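PDB 4N13: phosphate-binding protein PstS, which binds inorganic phosphate with micromolar affinity as the solute-binding component of the PstSACB transporter, which imports phosphate. Local coordinates for residues A[90-104]-A[199-211]. Numbering follows the deposited sequence.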
ATOM      1  N   ILE A  90      -5.606  -2.144   6.399  1.00  5.59           N
ATOM      2  CA  ILE A  90      -6.516  -3.041   7.083  1.00  4.88           C
ATOM      3  C   ILE A  90      -7.756  -2.259   7.498  1.00  4.72           C
ATOM      4  O   ILE A  90      -7.727  -1.032   7.628  1.00  5.95           O
ATOM      5  CB  ILE A  90      -5.830  -3.682   8.311  1.00  6.44           C
ATOM      6  CG1 ILE A  90      -5.556  -2.651   9.404  1.00  6.55           C
ATOM      7  CG2 ILE A  90      -4.537  -4.343   7.862  1.00  8.76           C
ATOM      8  CD1 ILE A  90      -4.846  -3.208  10.642  1.00  9.09           C
ATOM      9  N   PHE A  91      -8.847  -2.984   7.640  1.00  5.27           N
ATOM     10  CA  PHE A  91     -10.130  -2.411   8.008  1.00  5.65           C
ATOM     11  C   PHE A  91     -10.468  -2.751   9.453  1.00  5.09           C
ATOM     12  O   PHE A  91     -10.390  -3.915   9.871  1.00  6.84           O
ATOM     13  CB  PHE A  91     -11.203  -2.892   7.040  1.00  6.19           C
ATOM     14  CG  PHE A  91     -11.125  -2.174   5.724  1.00  7.71           C
ATOM     15  CD1 PHE A  91     -11.906  -1.052   5.503  1.00  8.43           C
ATOM     16  CD2 PHE A  91     -10.208  -2.531   4.759  1.00 10.38           C
ATOM     17  CE1 PHE A  91     -11.819  -0.332   4.314  1.00 10.81           C
ATOM     18  CE2 PHE A  91     -10.113  -1.797   3.561  1.00 11.81           C
ATOM     19  CZ  PHE A  91     -10.934  -0.720   3.361  1.00 10.68           C
ATOM     20  N   ILE A  92     -10.823  -1.726  10.205  1.00  5.94           N
ATOM     21  CA  ILE A  92     -11.153  -1.861  11.611  1.00  6.38           C
ATOM     22  C   ILE A  92     -12.589  -1.430  11.846  1.00  6.48           C
ATOM     23  O   ILE A  92     -13.121  -0.548  11.148  1.00  7.29           O
ATOM     24  CB  ILE A  92     -10.207  -1.059  12.527  1.00  7.33           C
ATOM     25  CG1 ILE A  92     -10.113   0.406  12.120  1.00  8.66           C
ATOM     26  CG2 ILE A  92      -8.813  -1.701  12.504  1.00  8.42           C
ATOM     27  CD1 ILE A  92      -9.455   1.271  13.164  1.00  9.14           C
ATOM     28  N   THR A  93     -13.229  -2.073  12.824  1.00  6.78           N
ATOM     29  CA  THR A  93     -14.594  -1.732  13.167  1.00  7.34           C
ATOM     30  C   THR A  93     -14.737  -1.559  14.653  1.00  7.76           C
ATOM     31  O   THR A  93     -13.929  -2.038  15.460  1.00  7.55           O
ATOM     32  CB  THR A  93     -15.622  -2.794  12.695  1.00  9.95           C
ATOM     33  OG1 THR A  93     -15.526  -3.963  13.499  1.00 12.01           O
ATOM     34  CG2 THR A  93     -15.434  -3.154  11.239  1.00 10.48           C
ATOM     35  N   SER A  94     -15.823  -0.904  15.034  1.00  7.18           N
ATOM     36  CA  SER A  94     -16.187  -0.898  16.440  1.00  9.14           C
ATOM     37  C   SER A  94     -16.550  -2.317  16.907  1.00 10.48           C
ATOM     38  O   SER A  94     -16.919  -3.161  16.108  1.00 11.90           O
ATOM     39  CB  SER A  94     -17.288   0.109  16.687  1.00 12.45           C
ATOM     40  OG  SER A  94     -18.345  -0.097  15.809  1.00 12.51           O
ATOM     41  N   PRO A  95     -16.380  -2.592  18.203  1.00 12.77           N
ATOM     42  CA  PRO A  95     -16.417  -4.000  18.607  1.00 16.51           C
ATOM     43  C   PRO A  95     -17.803  -4.619  18.780  1.00 18.22           C
ATOM     44  O   PRO A  95     -17.891  -5.803  19.054  1.00 21.93           O
ATOM     45  CB  PRO A  95     -15.656  -4.002  19.943  1.00 18.30           C
ATOM     46  CG  PRO A  95     -15.790  -2.610  20.463  1.00 16.30           C
ATOM     47  CD  PRO A  95     -15.837  -1.716  19.254  1.00 14.73           C
ATOM     48  N   GLU A  96     -18.852  -3.816  18.650  0.50 18.05           N
ATOM     49  CA  GLU A  96     -20.202  -4.317  18.853  0.50 19.71           C
ATOM     50  C   GLU A  96     -20.799  -4.874  17.566  0.50 22.00           C
ATOM     51  O   GLU A  96     -21.790  -5.604  17.614  0.50 23.95           O
ATOM     52  CB  GLU A  96     -21.106  -3.250  19.489  0.50 20.02           C
ATOM     53  CG  GLU A  96     -21.827  -2.320  18.522  0.50 19.66           C
ATOM     54  CD  GLU A  96     -20.922  -1.269  17.897  0.50 19.29           C
ATOM     55  OE1 GLU A  96     -21.261  -0.066  17.980  0.50 18.59           O
ATOM     56  OE2 GLU A  96     -19.895  -1.640  17.293  0.50 20.62           O
ATOM     57  N   ILE A  97     -20.184  -4.577  16.421  0.50 22.54           N
ATOM     58  CA  ILE A  97     -20.573  -5.261  15.193  0.50 22.38           C
ATOM     59  C   ILE A  97     -19.889  -6.626  15.226  0.50 24.32           C
ATOM     60  O   ILE A  97     -18.668  -6.722  15.369  0.50 26.04           O
ATOM     61  CB  ILE A  97     -20.237  -4.482  13.871  0.50 22.16           C
ATOM     62  CG1 ILE A  97     -18.990  -5.049  13.182  0.50 19.46           C
ATOM     63  CG2 ILE A  97     -20.127  -2.981  14.114  0.50 21.86           C
ATOM     64  CD1 ILE A  97     -18.708  -4.423  11.827  0.50 19.40           C
ATOM     65  N   LYS A  98     -20.687  -7.678  15.116  0.50 23.88           N
ATOM     66  CA  LYS A  98     -20.179  -9.029  15.303  0.50 27.30           C
ATOM     67  C   LYS A  98     -19.577  -9.607  14.031  0.50 26.42           C
ATOM     68  O   LYS A  98     -18.973 -10.682  14.058  0.50 27.82           O
ATOM     69  CB  LYS A  98     -21.285  -9.946  15.821  0.50 30.81           C
ATOM     70  CG  LYS A  98     -22.628  -9.757  15.134  0.50 32.84           C
ATOM     71  CD  LYS A  98     -23.605 -10.866  15.509  0.50 34.23           C
ATOM     72  CE  LYS A  98     -23.756 -10.998  17.019  0.50 35.35           C
ATOM     73  NZ  LYS A  98     -24.665 -12.115  17.398  0.50 36.04           N
ATOM     74  N   ILE A  99     -19.719  -8.895  12.918  1.00 25.26           N
ATOM     75  CA  ILE A  99     -19.166  -9.386  11.654  1.00 22.44           C
ATOM     76  C   ILE A  99     -17.640  -9.404  11.776  1.00 19.65           C
ATOM     77  O   ILE A  99     -17.031  -8.480  12.322  1.00 21.01           O
ATOM     78  CB  ILE A  99     -19.595  -8.528  10.445  1.00 25.75           C
ATOM     79  CG1 ILE A  99     -18.897  -7.173  10.475  1.00 30.69           C
ATOM     80  CG2 ILE A  99     -21.111  -8.372  10.366  1.00 27.79           C
ATOM     81  CD1 ILE A  99     -17.786  -7.075   9.473  1.00 32.14           C
ATOM     82  N   THR A 100     -17.037 -10.479  11.294  1.00 14.48           N
ATOM     83  CA  THR A 100     -15.593 -10.666  11.388  1.00 12.33           C
ATOM     84  C   THR A 100     -14.892 -10.701  10.033  1.00  9.60           C
ATOM     85  O   THR A 100     -13.683 -10.532   9.965  1.00  9.12           O
ATOM     86  CB  THR A 100     -15.256 -11.972  12.134  1.00 18.51           C
ATOM     87  OG1 THR A 100     -15.716 -13.094  11.382  1.00 22.57           O
ATOM     88  CG2 THR A 100     -15.926 -11.997  13.489  1.00 21.41           C
ATOM     89  N   ASN A 101     -15.671 -10.898   8.979  1.00  8.70           N
ATOM     90  CA  ASN A 101     -15.175 -11.099   7.634  1.00  8.37           C
ATOM     91  C   ASN A 101     -16.014 -10.355   6.615  1.00  8.84           C
ATOM     92  O   ASN A 101     -17.215 -10.188   6.812  1.00 10.60           O
ATOM     93  CB  ASN A 101     -15.240 -12.586   7.283  1.00  9.02           C
ATOM     94  CG  ASN A 101     -14.716 -12.878   5.886  1.00  8.40           C
ATOM     95  OD1 ASN A 101     -13.543 -12.649   5.586  1.00  8.39           O
ATOM     96  ND2 ASN A 101     -15.595 -13.355   5.004  1.00 10.21           N
ATOM     97  N   ILE A 102     -15.389  -9.941   5.521  1.00  8.26           N
ATOM     98  CA  ILE A 102     -16.111  -9.288   4.450  1.00  9.01           C
ATOM     99  C   ILE A 102     -15.403  -9.603   3.143  1.00  8.07           C
ATOM    100  O   ILE A 102     -14.185  -9.749   3.102  1.00  8.64           O
ATOM    101  CB  ILE A 102     -16.212  -7.760   4.695  1.00  9.89           C
ATOM    102  CG1 ILE A 102     -17.243  -7.136   3.759  1.00 11.81           C
ATOM    103  CG2 ILE A 102     -14.850  -7.095   4.606  1.00 10.24           C
ATOM    104  CD1 ILE A 102     -17.751  -5.844   4.230  1.00 13.03           C
ATOM    105  N   THR A 103     -16.168  -9.761   2.066  1.00  8.44           N
ATOM    106  CA  THR A 103     -15.559  -9.917   0.752  1.00  8.96           C
ATOM    107  C   THR A 103     -15.144  -8.543   0.220  1.00  7.45           C
ATOM    108  O   THR A 103     -15.707  -7.507   0.617  1.00  8.99           O
ATOM    109  CB  THR A 103     -16.532 -10.538  -0.254  1.00  9.73           C
ATOM    110  OG1 THR A 103     -17.680  -9.699  -0.367  1.00 10.43           O
ATOM    111  CG2 THR A 103     -16.939 -11.944   0.153  1.00 11.75           C
ATOM    112  N   GLU A 104     -14.191  -8.531  -0.706  1.00  9.06           N
ATOM    113  CA  GLU A 104     -13.799  -7.281  -1.339  1.00  9.52           C
ATOM    114  C   GLU A 104     -14.976  -6.584  -1.990  1.00 10.03           C
ATOM    115  O   GLU A 104     -15.088  -5.365  -1.921  1.00  9.66           O
ATOM    116  CB  GLU A 104     -12.713  -7.520  -2.386  1.00 13.28           C
ATOM    117  CG  GLU A 104     -11.303  -7.579  -1.814  1.00 14.20           C
ATOM    118  CD  GLU A 104     -10.302  -7.714  -2.911  1.00 16.10           C
ATOM    119  OE1 GLU A 104     -10.200  -8.836  -3.418  1.00 14.25           O
ATOM    120  OE2 GLU A 104      -9.640  -6.720  -3.264  1.00 19.20           O
ATOM    121  N   GLY A 199      -8.962  -1.909  21.606  1.00 12.18           N
ATOM    122  CA  GLY A 199     -10.118  -2.775  21.712  1.00 11.67           C
ATOM    123  C   GLY A 199     -10.979  -2.845  20.462  1.00  9.74           C
ATOM    124  O   GLY A 199     -12.137  -3.251  20.531  1.00 11.24           O
ATOM    125  N   LEU A 200     -10.402  -2.522  19.308  1.00  9.53           N
ATOM    126  CA  LEU A 200     -11.154  -2.564  18.062  1.00  9.02           C
ATOM    127  C   LEU A 200     -10.993  -3.917  17.407  1.00  9.90           C
ATOM    128  O   LEU A 200     -10.284  -4.762  17.923  1.00 13.12           O
ATOM    129  CB  LEU A 200     -10.724  -1.431  17.132  1.00  8.78           C
ATOM    130  CG  LEU A 200     -10.803  -0.062  17.809  1.00 10.84           C
ATOM    131  CD1 LEU A 200     -10.307   1.014  16.833  1.00 12.71           C
ATOM    132  CD2 LEU A 200     -12.207   0.263  18.333  1.00 13.46           C
ATOM    133  N   ASN A 201     -11.728  -4.156  16.326  1.00  9.44           N
ATOM    134  CA  ASN A 201     -11.648  -5.415  15.594  1.00  9.69           C
ATOM    135  C   ASN A 201     -11.123  -5.213  14.188  1.00  7.87           C
ATOM    136  O   ASN A 201     -11.637  -4.383  13.475  1.00 10.27           O
ATOM    137  CB  ASN A 201     -13.021  -6.084  15.509  1.00 12.34           C
ATOM    138  CG  ASN A 201     -12.905  -7.581  15.172  1.00 14.74           C
ATOM    139  OD1 ASN A 201     -12.339  -8.355  15.940  1.00 18.19           O
ATOM    140  ND2 ASN A 201     -13.349  -7.959  13.991  1.00 19.16           N
ATOM    141  N   ILE A 202     -10.129  -6.007  13.795  1.00  6.73           N
ATOM    142  CA  ILE A 202      -9.611  -6.002  12.435  1.00  6.41           C
ATOM    143  C   ILE A 202     -10.342  -7.068  11.631  1.00  6.49           C
ATOM    144  O   ILE A 202     -10.374  -8.236  12.016  1.00  7.77           O
ATOM    145  CB  ILE A 202      -8.108  -6.327  12.421  1.00  7.13           C
ATOM    146  CG1 ILE A 202      -7.328  -5.275  13.217  1.00  8.24           C
ATOM    147  CG2 ILE A 202      -7.599  -6.404  10.980  1.00  8.31           C
ATOM    148  CD1 ILE A 202      -5.928  -5.679  13.590  1.00 10.42           C
ATOM    149  N   LEU A 203     -10.915  -6.679  10.500  1.00  6.13           N
ATOM    150  CA  LEU A 203     -11.641  -7.605   9.652  1.00  6.06           C
ATOM    151  C   LEU A 203     -10.709  -8.481   8.833  1.00  5.97           C
ATOM    152  O   LEU A 203      -9.677  -8.027   8.331  1.00  7.22           O
ATOM    153  CB  LEU A 203     -12.539  -6.844   8.675  1.00  6.69           C
ATOM    154  CG  LEU A 203     -13.703  -6.082   9.276  1.00  8.09           C
ATOM    155  CD1 LEU A 203     -14.423  -5.285   8.211  1.00  9.91           C
ATOM    156  CD2 LEU A 203     -14.664  -6.994  10.033  1.00 12.18           C
ATOM    157  N   SER A 204     -11.102  -9.728   8.632  1.00  6.18           N
ATOM    158  CA  SER A 204     -10.545 -10.488   7.515  1.00  6.59           C
ATOM    159  C   SER A 204     -11.240 -10.060   6.231  1.00  6.34           C
ATOM    160  O   SER A 204     -12.408  -9.622   6.244  1.00  6.64           O
ATOM    161  CB  SER A 204     -10.673 -12.004   7.743  1.00  7.66           C
ATOM    162  OG  SER A 204     -12.015 -12.434   7.871  1.00  8.23           O
ATOM    163  N   VAL A 205     -10.503 -10.148   5.129  1.00  5.84           N
ATOM    164  CA  VAL A 205     -11.007  -9.782   3.809  1.00  5.76           C
ATOM    165  C   VAL A 205     -10.880 -11.017   2.928  1.00  6.17           C
ATOM    166  O   VAL A 205      -9.803 -11.613   2.819  1.00  6.72           O
ATOM    167  CB  VAL A 205     -10.210  -8.598   3.218  1.00  7.98           C
ATOM    168  CG1 VAL A 205     -10.706  -8.249   1.819  1.00  9.23           C
ATOM    169  CG2 VAL A 205     -10.328  -7.388   4.119  1.00  8.99           C
ATOM    170  N   ASN A 206     -11.988 -11.453   2.347  1.00  6.60           N
ATOM    171  CA  ASN A 206     -12.016 -12.705   1.570  1.00  6.74           C
ATOM    172  C   ASN A 206     -11.473 -13.840   2.449  1.00  6.95           C
ATOM    173  O   ASN A 206     -10.665 -14.654   1.993  1.00  7.60           O
ATOM    174  CB  ASN A 206     -11.193 -12.632   0.278  1.00  6.80           C
ATOM    175  CG  ASN A 206     -11.560 -11.482  -0.602  1.00  8.11           C
ATOM    176  OD1 ASN A 206     -12.685 -10.999  -0.605  1.00  8.71           O
ATOM    177  ND2 ASN A 206     -10.615 -11.093  -1.438  1.00 12.43           N
ATOM    178  N   SER A 207     -11.906 -13.872   3.711  1.00  6.77           N
ATOM    179  CA  SER A 207     -11.526 -14.922   4.653  1.00  7.82           C
ATOM    180  C   SER A 207     -10.044 -14.953   4.962  1.00  7.24           C
ATOM    181  O   SER A 207      -9.542 -15.953   5.452  1.00 10.39           O
ATOM    182  CB  SER A 207     -12.006 -16.291   4.177  1.00  9.89           C
ATOM    183  OG  SER A 207     -13.417 -16.324   4.140  1.00 13.04           O
ATOM    184  N   THR A 208      -9.383 -13.826   4.768  1.00  6.84           N
ATOM    185  CA  THR A 208      -7.945 -13.734   4.929  1.00  7.29           C
ATOM    186  C   THR A 208      -7.570 -12.599   5.876  1.00  6.84           C
ATOM    187  O   THR A 208      -7.926 -11.450   5.637  1.00  7.10           O
ATOM    188  CB  THR A 208      -7.254 -13.480   3.575  1.00  7.82           C
ATOM    189  OG1 THR A 208      -7.737 -14.401   2.596  1.00  9.12           O
ATOM    190  CG2 THR A 208      -5.737 -13.592   3.700  1.00  8.75           C
ATOM    191  N   TYR A 209      -6.857 -12.922   6.951  1.00  8.24           N
ATOM    192  CA  TYR A 209      -6.299 -11.894   7.802  1.00  7.71           C
ATOM    193  C   TYR A 209      -5.003 -11.388   7.212  1.00  8.71           C
ATOM    194  O   TYR A 209      -4.257 -12.161   6.607  1.00  9.68           O
ATOM    195  CB  TYR A 209      -6.068 -12.426   9.215  1.00  8.68           C
ATOM    196  CG  TYR A 209      -7.359 -12.523   9.987  1.00  8.33           C
ATOM    197  CD1 TYR A 209      -7.985 -11.380  10.480  1.00  9.01           C
ATOM    198  CD2 TYR A 209      -7.976 -13.745  10.193  1.00  8.95           C
ATOM    199  CE1 TYR A 209      -9.168 -11.455  11.157  1.00 10.69           C
ATOM    200  CE2 TYR A 209      -9.159 -13.833  10.886  1.00 10.32           C
ATOM    201  CZ  TYR A 209      -9.753 -12.680  11.377  1.00 10.55           C
ATOM    202  OH  TYR A 209     -10.946 -12.738  12.080  1.00 13.13           O
ATOM    203  N   PRO A 210      -4.734 -10.082   7.391  1.00  9.33           N
ATOM    204  CA  PRO A 210      -3.513  -9.468   6.873  1.00 11.09           C
ATOM    205  C   PRO A 210      -2.318  -9.793   7.768  1.00 11.94           C
ATOM    206  O   PRO A 210      -2.212  -9.311   8.881  1.00 13.05           O
ATOM    207  CB  PRO A 210      -3.847  -7.965   6.864  1.00 11.46           C
ATOM    208  CG  PRO A 210      -4.916  -7.798   7.895  1.00 12.11           C
ATOM    209  CD  PRO A 210      -5.646  -9.095   8.004  1.00 10.34           C
ATOM    210  N   THR A 211      -1.444 -10.652   7.270  1.00  9.77           N
ATOM    211  CA  THR A 211      -0.232 -11.081   7.963  1.00 11.33           C
ATOM    212  C   THR A 211       0.923 -11.040   6.974  1.00 10.82           C
ATOM    213  O   THR A 211       0.717 -10.962   5.768  1.00 10.32           O
ATOM    214  CB  THR A 211      -0.347 -12.524   8.499  1.00 13.55           C
ATOM    215  OG1 THR A 211      -0.301 -13.449   7.405  1.00 13.65           O
ATOM    216  CG2 THR A 211      -1.643 -12.708   9.287  1.00 14.68           C
TER
HETATM  217  O   HOH W   1      -8.531  -5.752   7.119  1.00  7.60           O
HETATM  218  O   HOH W   2     -12.265 -10.235  12.222  1.00 12.80           O
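With chi1 at -179°, N101 holds CG anti to its backbone N, and OD1 reaches S204 and S207. S204 sets OG between its own N and carbonyl carbon (chi1 61°) and donates to N101 OD1 at 2.8 Å. S207 N donates to N101 OD1, also at 2.8 Å. Both donors are tilted from its carbonyl plane. S207 lies in the type I' turn from V205 to T208, so N101 ties this turn to strand 101-102.

N206 grips the start of helix 104-111. Its OD1 accepts from E104 N at 2.9 Å, and its ND2 donates to E104 OE1 at 3.0 Å. E104 OE1 is met on its anti side, somewhat out of the carboxylate plane, but lies nearly in the amide plane of N206. T103 OG1, at the N-cap, bonds N106 N.

In the broken strand 201-205, residues 201-202 run antiparallel to 92-93, with T93 N bonded to N201 O at 2.9 Å. Residues 204-205 run parallel to 101-102.

L203 links the two pairings: its N bonds F91 O, and S204 N next to it bonds T100 O. L203 CD1 meets T93 CG2 at 3.8 Å. On the other face, I202 packs on I90 and I92. I90 CG2 presses on P210 CG at 3.5 Å.

One water bridges F91 N and L203 O. Another joins T100 O, I202 O, N201 ND2 and Y209 OH. S204 CB sits over the centre of one face of the Y209 ring.

The contact joins three strands and a helix start in one lobe of this class II protein. F91 lies about 9 Å, side chain to side chain, from S139, which probably binds phosphate. The directional amide bonds of N101 and N206, with N201 acting through water, probably fix the turn and helix start against the sheet.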